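Local coordinates for protein 2-hydroxyisobutanoyl-CoA mutase large subunit (Aquincola tertiaricarbonis, PDB 4R3U) that pairs with a small cobalamin-binding subunit to interconvert 2-hydroxyisobutyryl-CoA and (S)-3-hydroxybutyryl-CoA by a B12-dependent rearrangement of the carbon skeleton, at residues D305-C319 and Y421-F434. Residues are numbered along the deposited sequence; the frame is centred on the assembly and turned at random.
Sequences DFFEEVAKFRALRRC and YVEALTTEYEKKIF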
loop_
_atom_site.group_PDB
_atom_site.type_symbol
_atom_site.label_atom_id
_atom_site.label_comp_id
_atom_site.label_asym_id
_atom_site.label_seq_id
_atom_site.Cartn_x
_atom_site.Cartn_y
_atom_site.Cartn_z
ATOM N N ASP A 305 4.189 11.997 1.969
ATOM C CA ASP A 305 5.475 11.686 2.621
ATOM C C ASP A 305 5.182 10.811 3.821
ATOM O O ASP A 305 4.755 11.297 4.888
ATOM C CB ASP A 305 6.305 12.926 2.989
ATOM C CG ASP A 305 7.788 12.643 3.220
ATOM O OD1 ASP A 305 8.112 11.767 4.079
ATOM O OD2 ASP A 305 8.634 13.323 2.578
ATOM N N PHE A 306 5.344 9.502 3.606
ATOM C CA PHE A 306 5.045 8.467 4.582
ATOM C C PHE A 306 5.421 8.782 6.041
ATOM O O PHE A 306 4.537 8.777 6.899
ATOM C CB PHE A 306 5.605 7.113 4.106
ATOM C CG PHE A 306 5.166 5.943 4.947
ATOM C CD1 PHE A 306 3.906 5.378 4.773
ATOM C CD2 PHE A 306 6.013 5.407 5.919
ATOM C CE1 PHE A 306 3.487 4.307 5.561
ATOM C CE2 PHE A 306 5.608 4.316 6.690
ATOM C CZ PHE A 306 4.344 3.773 6.508
ATOM N N PHE A 307 6.714 9.059 6.308
ATOM C CA PHE A 307 7.209 9.342 7.657
ATOM C C PHE A 307 6.899 10.710 8.181
ATOM O O PHE A 307 6.530 10.820 9.358
ATOM C CB PHE A 307 8.680 9.001 7.817
ATOM C CG PHE A 307 8.927 7.517 7.736
ATOM C CD1 PHE A 307 8.506 6.669 8.757
ATOM C CD2 PHE A 307 9.547 6.962 6.627
ATOM C CE1 PHE A 307 8.731 5.299 8.682
ATOM C CE2 PHE A 307 9.763 5.593 6.555
ATOM C CZ PHE A 307 9.365 4.772 7.592
ATOM N N GLU A 308 6.968 11.747 7.301
ATOM C CA GLU A 308 6.618 13.124 7.659
ATOM C C GLU A 308 5.157 13.250 8.203
ATOM O O GLU A 308 4.920 13.947 9.188
ATOM C CB GLU A 308 6.834 14.026 6.465
ATOM C CG GLU A 308 6.246 15.414 6.588
ATOM C CD GLU A 308 6.720 16.318 5.472
ATOM O OE1 GLU A 308 6.368 16.056 4.294
ATOM O OE2 GLU A 308 7.522 17.233 5.774
ATOM N N GLU A 309 4.207 12.564 7.560
ATOM C CA GLU A 309 2.791 12.551 7.930
ATOM C C GLU A 309 2.560 11.931 9.287
ATOM O O GLU A 309 1.817 12.491 10.062
ATOM C CB GLU A 309 1.956 11.877 6.817
ATOM C CG GLU A 309 1.878 12.766 5.592
ATOM C CD GLU A 309 1.224 14.115 5.864
ATOM O OE1 GLU A 309 0.041 14.122 6.272
ATOM O OE2 GLU A 309 1.886 15.162 5.675
ATOM N N VAL A 310 3.276 10.854 9.616
ATOM C CA VAL A 310 3.239 10.200 10.929
ATOM C C VAL A 310 3.826 11.156 12.005
ATOM O O VAL A 310 3.223 11.341 13.064
ATOM C CB VAL A 310 3.982 8.832 10.898
ATOM C CG1 VAL A 310 4.034 8.204 12.283
ATOM C CG2 VAL A 310 3.339 7.872 9.892
ATOM N N ALA A 311 4.978 11.776 11.705
ATOM C CA ALA A 311 5.652 12.722 12.589
ATOM C C ALA A 311 4.718 13.907 12.900
ATOM O O ALA A 311 4.642 14.351 14.047
ATOM C CB ALA A 311 6.909 13.231 11.915
ATOM N N LYS A 312 4.006 14.402 11.864
ATOM C CA LYS A 312 3.066 15.505 11.916
ATOM C C LYS A 312 1.907 15.183 12.860
ATOM O O LYS A 312 1.540 16.031 13.669
ATOM C CB LYS A 312 2.562 15.787 10.491
ATOM C CG LYS A 312 1.665 17.018 10.327
ATOM C CD LYS A 312 0.825 16.919 9.046
ATOM C CE LYS A 312 -0.381 16.033 9.261
ATOM N NZ LYS A 312 -1.059 15.706 7.983
ATOM N N PHE A 313 1.334 13.957 12.767
ATOM C CA PHE A 313 0.200 13.528 13.598
ATOM C C PHE A 313 0.587 13.452 15.075
ATOM O O PHE A 313 -0.183 13.897 15.931
ATOM C CB PHE A 313 -0.352 12.184 13.112
ATOM C CG PHE A 313 -0.902 12.117 11.701
ATOM C CD1 PHE A 313 -1.800 13.077 11.238
ATOM C CD2 PHE A 313 -0.593 11.041 10.865
ATOM C CE1 PHE A 313 -2.349 12.984 9.950
ATOM C CE2 PHE A 313 -1.112 10.962 9.567
ATOM C CZ PHE A 313 -2.004 11.918 9.128
ATOM N N ARG A 314 1.791 12.914 15.371
ATOM C CA ARG A 314 2.334 12.767 16.726
ATOM C C ARG A 314 2.694 14.122 17.291
ATOM O O ARG A 314 2.359 14.410 18.448
ATOM C CB ARG A 314 3.524 11.792 16.742
ATOM C CG ARG A 314 3.126 10.384 16.298
ATOM C CD ARG A 314 4.317 9.503 15.986
ATOM N NE ARG A 314 4.797 8.791 17.172
ATOM C CZ ARG A 314 5.851 9.148 17.896
ATOM N NH1 ARG A 314 6.559 10.225 17.567
ATOM N NH2 ARG A 314 6.209 8.429 18.954
ATOM N N ALA A 315 3.290 14.998 16.452
ATOM C CA ALA A 315 3.610 16.389 16.831
ATOM C C ALA A 315 2.343 17.171 17.163
ATOM O O ALA A 315 2.322 17.877 18.153
ATOM C CB ALA A 315 4.373 17.084 15.713
ATOM N N LEU A 316 1.283 17.027 16.358
ATOM C CA LEU A 316 -0.011 17.693 16.589
ATOM C C LEU A 316 -0.587 17.311 17.940
ATOM O O LEU A 316 -1.009 18.189 18.683
ATOM C CB LEU A 316 -1.016 17.325 15.475
ATOM C CG LEU A 316 -0.936 18.175 14.222
ATOM C CD1 LEU A 316 -1.514 17.443 13.038
ATOM C CD2 LEU A 316 -1.605 19.520 14.440
ATOM N N ARG A 317 -0.579 16.002 18.278
ATOM C CA ARG A 317 -1.084 15.500 19.558
ATOM C C ARG A 317 -0.323 16.078 20.725
ATOM O O ARG A 317 -0.952 16.413 21.734
ATOM C CB ARG A 317 -1.050 13.973 19.609
ATOM C CG ARG A 317 -2.330 13.319 19.103
ATOM C CD ARG A 317 -2.512 11.902 19.620
ATOM N NE ARG A 317 -1.425 11.033 19.166
ATOM C CZ ARG A 317 -1.454 10.300 18.058
ATOM N NH1 ARG A 317 -2.552 10.250 17.316
ATOM N NH2 ARG A 317 -0.401 9.584 17.703
ATOM N N ARG A 318 1.029 16.195 20.599
ATOM C CA ARG A 318 1.913 16.731 21.648
ATOM C C ARG A 318 1.692 18.227 21.853
ATOM O O ARG A 318 1.571 18.673 22.993
ATOM C CB ARG A 318 3.395 16.420 21.346
ATOM C CG ARG A 318 4.363 16.821 22.471
ATOM C CD ARG A 318 5.569 15.925 22.501
ATOM N NE ARG A 318 6.618 16.393 21.606
ATOM C CZ ARG A 318 7.581 15.631 21.097
ATOM N NH1 ARG A 318 8.521 16.167 20.337
ATOM N NH2 ARG A 318 7.617 14.329 21.351
ATOM N N CYS A 319 1.640 18.995 20.742
ATOM C CA CYS A 319 1.412 20.445 20.705
ATOM C C CYS A 319 0.058 20.787 21.321
ATOM O O CYS A 319 -0.029 21.666 22.184
ATOM C CB CYS A 319 1.530 20.969 19.276
ATOM S SG CYS A 319 3.207 20.910 18.599
ATOM N N TYR A 421 14.492 8.713 13.502
ATOM C CA TYR A 421 14.007 9.616 12.470
ATOM C C TYR A 421 12.639 10.180 12.827
ATOM O O TYR A 421 12.493 11.411 12.857
ATOM C CB TYR A 421 14.028 8.922 11.083
ATOM C CG TYR A 421 13.359 9.683 9.952
ATOM C CD1 TYR A 421 13.533 11.064 9.806
ATOM C CD2 TYR A 421 12.588 9.020 8.998
ATOM C CE1 TYR A 421 12.891 11.774 8.794
ATOM C CE2 TYR A 421 11.962 9.717 7.962
ATOM C CZ TYR A 421 12.102 11.098 7.875
ATOM O OH TYR A 421 11.467 11.798 6.870
ATOM N N VAL A 422 11.642 9.303 13.117
ATOM C CA VAL A 422 10.279 9.740 13.421
ATOM C C VAL A 422 10.286 10.612 14.668
ATOM O O VAL A 422 9.674 11.681 14.659
ATOM C CB VAL A 422 9.247 8.568 13.445
ATOM C CG1 VAL A 422 7.813 9.050 13.742
ATOM C CG2 VAL A 422 9.284 7.773 12.142
ATOM N N GLU A 423 11.066 10.232 15.691
ATOM C CA GLU A 423 11.175 11.031 16.917
ATOM C C GLU A 423 11.789 12.416 16.729
ATOM O O GLU A 423 11.252 13.384 17.264
ATOM C CB GLU A 423 11.788 10.255 18.092
ATOM C CG GLU A 423 10.960 9.068 18.580
ATOM C CD GLU A 423 9.527 9.257 19.051
ATOM O OE1 GLU A 423 9.022 10.402 19.080
ATOM O OE2 GLU A 423 8.901 8.231 19.394
ATOM N N ALA A 424 12.857 12.521 15.914
ATOM C CA ALA A 424 13.537 13.774 15.578
ATOM C C ALA A 424 12.628 14.665 14.743
ATOM O O ALA A 424 12.533 15.867 15.013
ATOM C CB ALA A 424 14.824 13.481 14.823
ATOM N N LEU A 425 11.929 14.069 13.747
ATOM C CA LEU A 425 10.984 14.789 12.899
ATOM C C LEU A 425 9.754 15.256 13.689
ATOM O O LEU A 425 9.320 16.395 13.487
ATOM C CB LEU A 425 10.594 13.934 11.678
ATOM C CG LEU A 425 10.096 14.680 10.424
ATOM C CD1 LEU A 425 11.020 15.876 10.041
ATOM C CD2 LEU A 425 9.931 13.721 9.265
ATOM N N THR A 426 9.223 14.397 14.619
ATOM C CA THR A 426 8.109 14.756 15.514
ATOM C C THR A 426 8.516 16.014 16.315
ATOM O O THR A 426 7.746 16.979 16.405
ATOM C CB THR A 426 7.772 13.586 16.470
ATOM O OG1 THR A 426 7.393 12.435 15.708
ATOM C CG2 THR A 426 6.694 13.945 17.503
ATOM N N THR A 427 9.757 16.007 16.847
ATOM C CA THR A 427 10.289 17.127 17.633
ATOM C C THR A 427 10.508 18.417 16.807
ATOM O O THR A 427 10.270 19.516 17.319
ATOM C CB THR A 427 11.457 16.651 18.511
ATOM O OG1 THR A 427 10.975 15.616 19.391
ATOM C CG2 THR A 427 12.083 17.778 19.303
ATOM N N GLU A 428 10.959 18.262 15.547
ATOM C CA GLU A 428 11.192 19.348 14.591
ATOM C C GLU A 428 9.856 20.006 14.257
ATOM O O GLU A 428 9.743 21.231 14.356
ATOM C CB GLU A 428 11.909 18.841 13.325
ATOM C CG GLU A 428 13.388 19.181 13.296
ATOM C CD GLU A 428 13.697 20.672 13.205
ATOM O OE1 GLU A 428 14.048 21.268 14.251
ATOM O OE2 GLU A 428 13.577 21.246 12.095
ATOM N N TYR A 429 8.818 19.193 13.958
ATOM C CA TYR A 429 7.468 19.693 13.711
ATOM C C TYR A 429 6.920 20.515 14.895
ATOM O O TYR A 429 6.470 21.637 14.677
ATOM C CB TYR A 429 6.502 18.557 13.304
ATOM C CG TYR A 429 6.359 18.482 11.808
ATOM C CD1 TYR A 429 5.396 19.246 11.139
ATOM C CD2 TYR A 429 7.280 17.772 11.038
ATOM C CE1 TYR A 429 5.325 19.259 9.746
ATOM C CE2 TYR A 429 7.208 17.766 9.650
ATOM C CZ TYR A 429 6.226 18.504 9.009
ATOM O OH TYR A 429 6.199 18.538 7.641
ATOM N N GLU A 430 7.037 19.986 16.135
ATOM C CA GLU A 430 6.612 20.619 17.389
ATOM C C GLU A 430 7.160 22.056 17.520
ATOM O O GLU A 430 6.389 23.007 17.618
ATOM C CB GLU A 430 7.056 19.754 18.577
ATOM C CG GLU A 430 6.523 20.262 19.904
ATOM C CD GLU A 430 7.244 19.791 21.146
ATOM O OE1 GLU A 430 6.821 20.188 22.255
ATOM O OE2 GLU A 430 8.269 19.084 21.014
ATOM N N LYS A 431 8.494 22.195 17.465
ATOM C CA LYS A 431 9.203 23.462 17.553
ATOM C C LYS A 431 8.784 24.428 16.434
ATOM O O LYS A 431 8.477 25.588 16.721
ATOM C CB LYS A 431 10.723 23.236 17.588
ATOM C CG LYS A 431 11.182 22.522 18.863
ATOM C CD LYS A 431 12.626 22.037 18.790
ATOM C CE LYS A 431 13.091 21.375 20.073
ATOM N NZ LYS A 431 14.420 20.712 19.922
ATOM N N LYS A 432 8.725 23.941 15.178
ATOM C CA LYS A 432 8.332 24.748 14.012
ATOM C C LYS A 432 6.890 25.189 14.103
ATOM O O LYS A 432 6.591 26.329 13.737
ATOM C CB LYS A 432 8.639 24.040 12.683
ATOM C CG LYS A 432 10.128 23.901 12.341
ATOM C CD LYS A 432 10.777 25.177 11.822
ATOM C CE LYS A 432 12.280 25.109 11.987
ATOM N NZ LYS A 432 12.920 26.452 11.889
ATOM N N ILE A 433 6.006 24.324 14.663
ATOM C CA ILE A 433 4.585 24.638 14.910
ATOM C C ILE A 433 4.480 25.758 15.954
ATOM O O ILE A 433 3.785 26.743 15.709
ATOM C CB ILE A 433 3.763 23.385 15.339
ATOM C CG1 ILE A 433 3.419 22.471 14.131
ATOM C CG2 ILE A 433 2.493 23.757 16.149
ATOM C CD1 ILE A 433 3.262 20.930 14.522
ATOM N N PHE A 434 5.175 25.614 17.107
ATOM C CA PHE A 434 5.118 26.623 18.169
ATOM C C PHE A 434 5.605 27.996 17.724
ATOM O O PHE A 434 4.993 29.010 18.073
ATOM C CB PHE A 434 5.787 26.145 19.466
ATOM C CG PHE A 434 4.914 25.207 20.252
ATOM C CD1 PHE A 434 3.623 25.570 20.610
ATOM C CD2 PHE A 434 5.386 23.960 20.646
ATOM C CE1 PHE A 434 2.806 24.685 21.310
ATOM C CE2 PHE A 434 4.561 23.073 21.341
ATOM C CZ PHE A 434 3.286 23.440 21.674
HETATM O O HOH W 1 9.323 12.933 19.783
#
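NH1 of R318 reaches across to two acceptors of the helix 421-434: it gives a hydrogen bond to T427 OG1 at 2.7 Å, close to the guanidinium plane, and another to E430 OE2 at 3.0 Å, met from above the carboxylate plane. E430 is also salt-bridged through OE1 to K322. The R318 chain leaves with CG anti to the backbone N (chi1 -174°) and bends at chi3, which lays one guanidinium face over the T426 methyl. A water takes a bond from R318 NH2 and gives one to E423 OE1, tying this site to the next salt bridge, where R314 holds E423 end-on, NH1 to OE1 at 2.9 Å and NH2 to OE2 at 2.7 Å. Were R318 cut back to an alanine, E430 OE2 and T427 OG1 would probably lose these bonds, and the T426 methyl the flat group lying over it.

Between the arginine side and the side of E308 and Y429, the small side chains of A311 and A315 are consistent with the close approach of the axes, 8.0 Å at -54°. A315 fits as a knob among T426, Y429, E430 and I433, its CB 3.5 Å from Y429 CB, and T426 returns the fit among A311, R314, A315 and R318. Beyond them Y429 OH donates to E308 OE2, which T51 also bonds. Toward the start of 306-319 the edge of Y421 meets the face of F307 in an offset T-shaped pair, near P415 of the second subunit.

The contact thus joins helix 306-327, which follows barrel strand 298-302, to helix 420-442, and exemplifies obliquely packed helices with small knobs between polar flanks; the two buried arginine–glutamate pairs probably help to fix the register.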